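Local coordinates for protein SusD homolog (Bacteroides thetaiotaomicron VPI-5482, PDB 3FDH) that is a SusD/RagB-family protein, probably a lipoprotein that binds a glycan at the outer membrane, although its particular sugar ligand is not established, at residues M111-M115 / W194-A198; R278-F283 / L422-G426. All blocks are in the same frame, centred on the assembly; numbering follows the deposited sequence.

Overall arrangement
Contact 1 (111-115 with 194-198) and contact 2 (278-283 with 422-426) lie on opposite sides of the centre of this single chain, their own centres 30 Å apart. Their nearest atoms are about 11 Å from each other, so they do not touch. Along the sequence they run in series: contact 1, between helices 106-127 and 191-208, is closed before contact 2 opens. Contact 2 joins the loop after helix 265-274 to the end of helix 412-423. No helix is shared. They are thus separate pieces of internal packing in one SusD-like fold, joining parts 79 and 139 residues apart in sequence, and neither is tied to a known ligand site.

Contact 1. Residues M111-M115 / W194-A198; sequences MAEVM and WLKFA
Both segments are alpha-helix, and their local axes run in the same general direction, crossing at 27° (signed angle +27°), with a closest approach of 10.5 Å. Residues 111-115 belong to helix 106-127 and 194-198 to helix 191-208, a buried helix pair in the largely helical SusD-like fold. The register sets Met111 CA 6.9 Å from Trp194 CA and Val114 CA 6.4 Å from Ala198 CA. Trp194 (chi1 m, chi2 88°) fills the space between the helices. Met111, a selenomethionine in mtt, lies along the indole: Met111 CG makes a CH-pi contact 3.6 Å from the centroid of the Trp194 five-membered ring, and Met111 SE, in a Met-aromatic contact, lies 4.2 Å from the same centroid, over the ring face. Trp194 NE1 is hydrogen-bonded to Asp184, while Ile29 of helix 21-37 touches this side chain. Val114 (t) points at the other helix; its CG1 sits 3.8 Å from Trp194 CZ3, near the ring plane, and 3.7 Å from Phe197 CE2. Val114 CG2 lies 4.1 Å from Ala198 CB. Selenomethionine Met115 (chi1 and chi2 m, chi3 99°) places CE 4.0 Å from Trp194 CZ3 and, at the edge of Phe197 (chi1 t), 3.7 Å from Phe197 CE2.

Contact 2. Residues R278-F283 / L422-G426; sequences RANRAF and LAMWG
Trp425, Arg278 and Phe283 carry most of this buried contact, plain apolar packing in the largely helical SusD-like fold: through the indole, the segment between helix 265-274 and strand 283-284 meets the C-terminal end of helix 412-423. Met424 is the first residue to leave helical phi/psi. Trp425 then takes an extended backbone (-85/130), which with chi1 t directs its indole at 278-283. There, Arg278 O accepts from Arg281 N at 3.2 Å and from Ala282 N at 3.0 Å, before Phe283 becomes extended (-130/137). The backbones stay apart: Arg278 CA to Leu422 CA is 9.4 Å, Ala282 CA to Gly426 CA 9.3 Å. Trp425 CH2 lies 3.6 Å from Ala282 CB and 3.5 Å from Phe283 CZ; the Phe283 ring (chi1 m) and the indole six-membered ring meet obliquely, planes at 32° and centroids 5.3 Å apart. Arg278 CB approaches the indole edge, 4.1 Å from Trp425 CZ3. The Arg278 side chain (chi1 m, chi2 t, chi3 m) reaches the helix end, where Leu422 O lies over one guanidinium face, 3.8 Å from Arg278 NH1, without hydrogen bonding; Asp276 provides the salt bridge. Trp425 NE1 is hydrogen-bonded to Glu52, and Phe322 packs edge-to-face with its ring. Leu267 and Leu271 of helix 265-274 touch Trp425, helix 354-379 packs on Arg278 and Ala282, and helix 335-348 on Ala423.

Contact 1. Residues M111-M115 / W194-A198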
loop_
_atom_site.group_PDB
_atom_site.type_symbol
_atom_site.label_atom_id
_atom_site.label_comp_id
_atom_site.label_asym_id
_atom_site.label_seq_id
_atom_site.Cartn_x
_atom_site.Cartn_y
_atom_site.Cartn_z
HETATM N N MSE A 111 8.947 -12.289 -14.181
HETATM C CA MSE A 111 8.548 -12.061 -12.787
HETATM C C MSE A 111 9.435 -10.961 -12.187
HETATM O O MSE A 111 8.967 -10.078 -11.439
HETATM C CB MSE A 111 8.667 -13.342 -11.959
HETATM C CG MSE A 111 7.800 -14.478 -12.458
HETATM SE SE MSE A 111 8.147 -16.139 -11.537
HETATM C CE MSE A 111 6.879 -17.266 -12.455
ATOM N N ALA A 112 10.719 -11.059 -12.485
ATOM C CA ALA A 112 11.724 -10.094 -12.018
ATOM C C ALA A 112 11.456 -8.709 -12.587
ATOM O O ALA A 112 11.678 -7.703 -11.916
ATOM C CB ALA A 112 13.151 -10.554 -12.370
ATOM N N GLU A 113 10.942 -8.669 -13.809
ATOM C CA GLU A 113 10.647 -7.395 -14.489
ATOM C C GLU A 113 9.478 -6.716 -13.791
ATOM O O GLU A 113 9.469 -5.501 -13.579
ATOM C CB GLU A 113 10.378 -7.608 -15.987
ATOM C CG GLU A 113 11.690 -7.797 -16.748
ATOM C CD GLU A 113 11.564 -8.407 -18.145
ATOM O OE1 GLU A 113 10.559 -9.080 -18.425
ATOM O OE2 GLU A 113 12.523 -8.250 -18.946
ATOM N N VAL A 114 8.537 -7.531 -13.361
ATOM C CA VAL A 114 7.395 -7.033 -12.594
ATOM C C VAL A 114 7.885 -6.486 -11.227
ATOM O O VAL A 114 7.460 -5.433 -10.750
ATOM C CB VAL A 114 6.305 -8.127 -12.399
ATOM C CG1 VAL A 114 5.202 -7.650 -11.371
ATOM C CG2 VAL A 114 5.679 -8.505 -13.749
HETATM N N MSE A 115 8.815 -7.188 -10.602
HETATM C CA MSE A 115 9.288 -6.711 -9.297
HETATM C C MSE A 115 10.116 -5.465 -9.478
HETATM O O MSE A 115 10.163 -4.613 -8.592
HETATM C CB MSE A 115 10.113 -7.754 -8.544
HETATM C CG MSE A 115 9.362 -9.001 -8.133
HETATM SE SE MSE A 115 8.264 -8.555 -6.633
HETATM C CE MSE A 115 6.567 -8.279 -7.434
ATOM N N TRP A 194 0.817 -14.068 -12.825
ATOM C CA TRP A 194 1.752 -12.946 -12.890
ATOM C C TRP A 194 1.321 -11.971 -13.975
ATOM O O TRP A 194 1.428 -10.756 -13.832
ATOM C CB TRP A 194 3.201 -13.376 -13.138
ATOM C CG TRP A 194 3.928 -13.800 -11.893
ATOM C CD1 TRP A 194 3.968 -15.055 -11.351
ATOM C CD2 TRP A 194 4.721 -12.975 -11.043
ATOM N NE1 TRP A 194 4.743 -15.058 -10.206
ATOM C CE2 TRP A 194 5.230 -13.797 -10.011
ATOM C CE3 TRP A 194 5.102 -11.627 -11.081
ATOM C CZ2 TRP A 194 6.054 -13.323 -9.028
ATOM C CZ3 TRP A 194 5.923 -11.154 -10.087
ATOM C CH2 TRP A 194 6.390 -11.996 -9.071
ATOM N N LEU A 195 0.811 -12.522 -15.058
ATOM C CA LEU A 195 0.412 -11.712 -16.207
ATOM C C LEU A 195 -0.754 -10.823 -15.758
ATOM O O LEU A 195 -0.817 -9.626 -16.048
ATOM C CB LEU A 195 0.055 -12.623 -17.401
ATOM C CG LEU A 195 -0.116 -11.982 -18.771
ATOM C CD1 LEU A 195 1.181 -11.333 -19.236
ATOM C CD2 LEU A 195 -0.517 -13.097 -19.724
ATOM N N LYS A 196 -1.662 -11.419 -14.997
ATOM C CA LYS A 196 -2.810 -10.652 -14.444
ATOM C C LYS A 196 -2.339 -9.535 -13.520
ATOM O O LYS A 196 -2.874 -8.424 -13.519
ATOM C CB LYS A 196 -3.776 -11.556 -13.700
ATOM C CG LYS A 196 -4.577 -12.428 -14.583
ATOM C CD LYS A 196 -5.519 -13.274 -13.779
ATOM C CE LYS A 196 -6.421 -14.071 -14.665
ATOM N NZ LYS A 196 -7.150 -15.086 -13.853
ATOM N N PHE A 197 -1.340 -9.871 -12.721
ATOM C CA PHE A 197 -0.712 -8.937 -11.774
ATOM C C PHE A 197 -0.076 -7.795 -12.582
ATOM O O PHE A 197 -0.261 -6.608 -12.281
ATOM C CB PHE A 197 0.301 -9.695 -10.881
ATOM C CG PHE A 197 1.056 -8.851 -9.879
ATOM C CD1 PHE A 197 0.507 -7.688 -9.319
ATOM C CD2 PHE A 197 2.297 -9.288 -9.417
ATOM C CE1 PHE A 197 1.240 -6.921 -8.377
ATOM C CE2 PHE A 197 3.012 -8.554 -8.471
ATOM C CZ PHE A 197 2.457 -7.396 -7.929
ATOM N N ALA A 198 0.631 -8.136 -13.653
ATOM C CA ALA A 198 1.274 -7.073 -14.485
ATOM C C ALA A 198 0.223 -6.086 -15.039
ATOM O O ALA A 198 0.416 -4.884 -15.048
ATOM C CB ALA A 198 2.083 -7.685 -15.639
#

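Contact 2. Residues R278-F283 / L422-G426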
loop_
_atom_site.group_PDB
_atom_site.type_symbol
_atom_site.label_atom_id
_atom_site.label_comp_id
_atom_site.label_asym_id
_atom_site.label_seq_id
_atom_site.Cartn_x
_atom_site.Cartn_y
_atom_site.Cartn_z
ATOM N N ARG A 278 -17.233 -2.668 10.185
ATOM C CA ARG A 278 -15.958 -2.688 10.904
ATOM C C ARG A 278 -15.962 -1.767 12.130
ATOM O O ARG A 278 -15.124 -1.874 13.017
ATOM C CB ARG A 278 -14.810 -2.277 9.970
ATOM C CG ARG A 278 -14.557 -3.307 8.865
ATOM C CD ARG A 278 -13.648 -2.706 7.765
ATOM N NE ARG A 278 -14.435 -1.858 6.861
ATOM C CZ ARG A 278 -14.457 -1.935 5.530
ATOM N NH1 ARG A 278 -13.616 -2.722 4.865
ATOM N NH2 ARG A 278 -15.290 -1.157 4.857
ATOM N N ALA A 279 -16.927 -0.863 12.169
ATOM C CA ALA A 279 -17.092 0.053 13.309
ATOM C C ALA A 279 -17.262 -0.707 14.635
ATOM O O ALA A 279 -16.815 -0.260 15.696
ATOM C CB ALA A 279 -18.297 1.011 13.103
ATOM N N ASN A 280 -17.938 -1.845 14.566
ATOM C CA ASN A 280 -18.263 -2.585 15.743
ATOM C C ASN A 280 -17.421 -3.812 15.912
ATOM O O ASN A 280 -17.642 -4.613 16.798
ATOM C CB ASN A 280 -19.694 -3.062 15.627
ATOM C CG ASN A 280 -20.259 -3.473 16.947
ATOM O OD1 ASN A 280 -19.944 -2.867 17.984
ATOM N ND2 ASN A 280 -21.084 -4.510 16.941
ATOM N N ARG A 281 -16.418 -3.936 15.074
ATOM C CA ARG A 281 -15.694 -5.179 15.039
ATOM C C ARG A 281 -14.181 -5.138 14.952
ATOM O O ARG A 281 -13.521 -6.078 15.387
ATOM C CB ARG A 281 -16.290 -5.986 13.886
ATOM C CG ARG A 281 -15.775 -7.330 13.775
ATOM C CD ARG A 281 -16.684 -8.209 12.971
ATOM N NE ARG A 281 -16.030 -9.501 12.758
ATOM C CZ ARG A 281 -15.932 -10.465 13.670
ATOM N NH1 ARG A 281 -16.440 -10.290 14.868
ATOM N NH2 ARG A 281 -15.290 -11.579 13.391
ATOM N N ALA A 282 -13.633 -4.010 14.480
ATOM C CA ALA A 282 -12.207 -3.892 14.198
ATOM C C ALA A 282 -11.376 -3.102 15.223
ATOM O O ALA A 282 -10.275 -2.660 14.939
ATOM C CB ALA A 282 -12.011 -3.278 12.812
ATOM N N PHE A 283 -11.919 -2.944 16.402
ATOM C CA PHE A 283 -11.267 -2.196 17.496
ATOM C C PHE A 283 -11.227 -2.929 18.810
ATOM O O PHE A 283 -12.190 -3.555 19.222
ATOM C CB PHE A 283 -11.936 -0.822 17.702
ATOM C CG PHE A 283 -11.826 0.080 16.518
ATOM C CD1 PHE A 283 -10.628 0.691 16.213
ATOM C CD2 PHE A 283 -12.914 0.343 15.725
ATOM C CE1 PHE A 283 -10.513 1.514 15.109
ATOM C CE2 PHE A 283 -12.807 1.174 14.622
ATOM C CZ PHE A 283 -11.607 1.772 14.320
ATOM N N LEU A 422 -11.611 3.265 2.953
ATOM C CA LEU A 422 -12.025 2.412 4.066
ATOM C C LEU A 422 -11.636 0.942 3.882
ATOM O O LEU A 422 -11.295 0.253 4.853
ATOM C CB LEU A 422 -13.552 2.518 4.304
ATOM C CG LEU A 422 -13.957 3.928 4.772
ATOM C CD1 LEU A 422 -15.496 3.955 4.881
ATOM C CD2 LEU A 422 -13.328 4.283 6.127
ATOM N N ALA A 423 -11.668 0.478 2.633
ATOM C CA ALA A 423 -11.270 -0.913 2.306
ATOM C C ALA A 423 -9.800 -1.231 2.503
ATOM O O ALA A 423 -9.406 -2.340 2.800
ATOM C CB ALA A 423 -11.632 -1.250 0.870
HETATM N N MSE A 424 -9.001 -0.205 2.318
HETATM C CA MSE A 424 -7.527 -0.309 2.267
HETATM C C MSE A 424 -6.820 -0.078 3.619
HETATM O O MSE A 424 -5.610 -0.148 3.774
HETATM C CB MSE A 424 -7.018 0.478 1.064
HETATM C CG MSE A 424 -7.436 -0.145 -0.200
HETATM SE SE MSE A 424 -6.851 0.641 -1.848
HETATM C CE MSE A 424 -4.953 0.182 -1.856
ATOM N N TRP A 425 -7.676 0.028 4.618
ATOM C CA TRP A 425 -7.283 0.013 6.045
ATOM C C TRP A 425 -7.192 -1.456 6.455
ATOM O O TRP A 425 -8.105 -2.235 6.253
ATOM C CB TRP A 425 -8.380 0.655 6.881
ATOM C CG TRP A 425 -8.204 0.568 8.339
ATOM C CD1 TRP A 425 -7.067 0.861 9.041
ATOM C CD2 TRP A 425 -9.203 0.259 9.311
ATOM N NE1 TRP A 425 -7.269 0.724 10.391
ATOM C CE2 TRP A 425 -8.573 0.322 10.586
ATOM C CE3 TRP A 425 -10.578 -0.080 9.242
ATOM C CZ2 TRP A 425 -9.261 0.097 11.756
ATOM C CZ3 TRP A 425 -11.233 -0.358 10.404
ATOM C CH2 TRP A 425 -10.588 -0.237 11.656
ATOM N N GLY A 426 -6.090 -1.808 7.063
ATOM C CA GLY A 426 -5.828 -3.149 7.530
ATOM C C GLY A 426 -4.392 -3.489 7.873
ATOM O O GLY A 426 -3.567 -2.591 8.153
#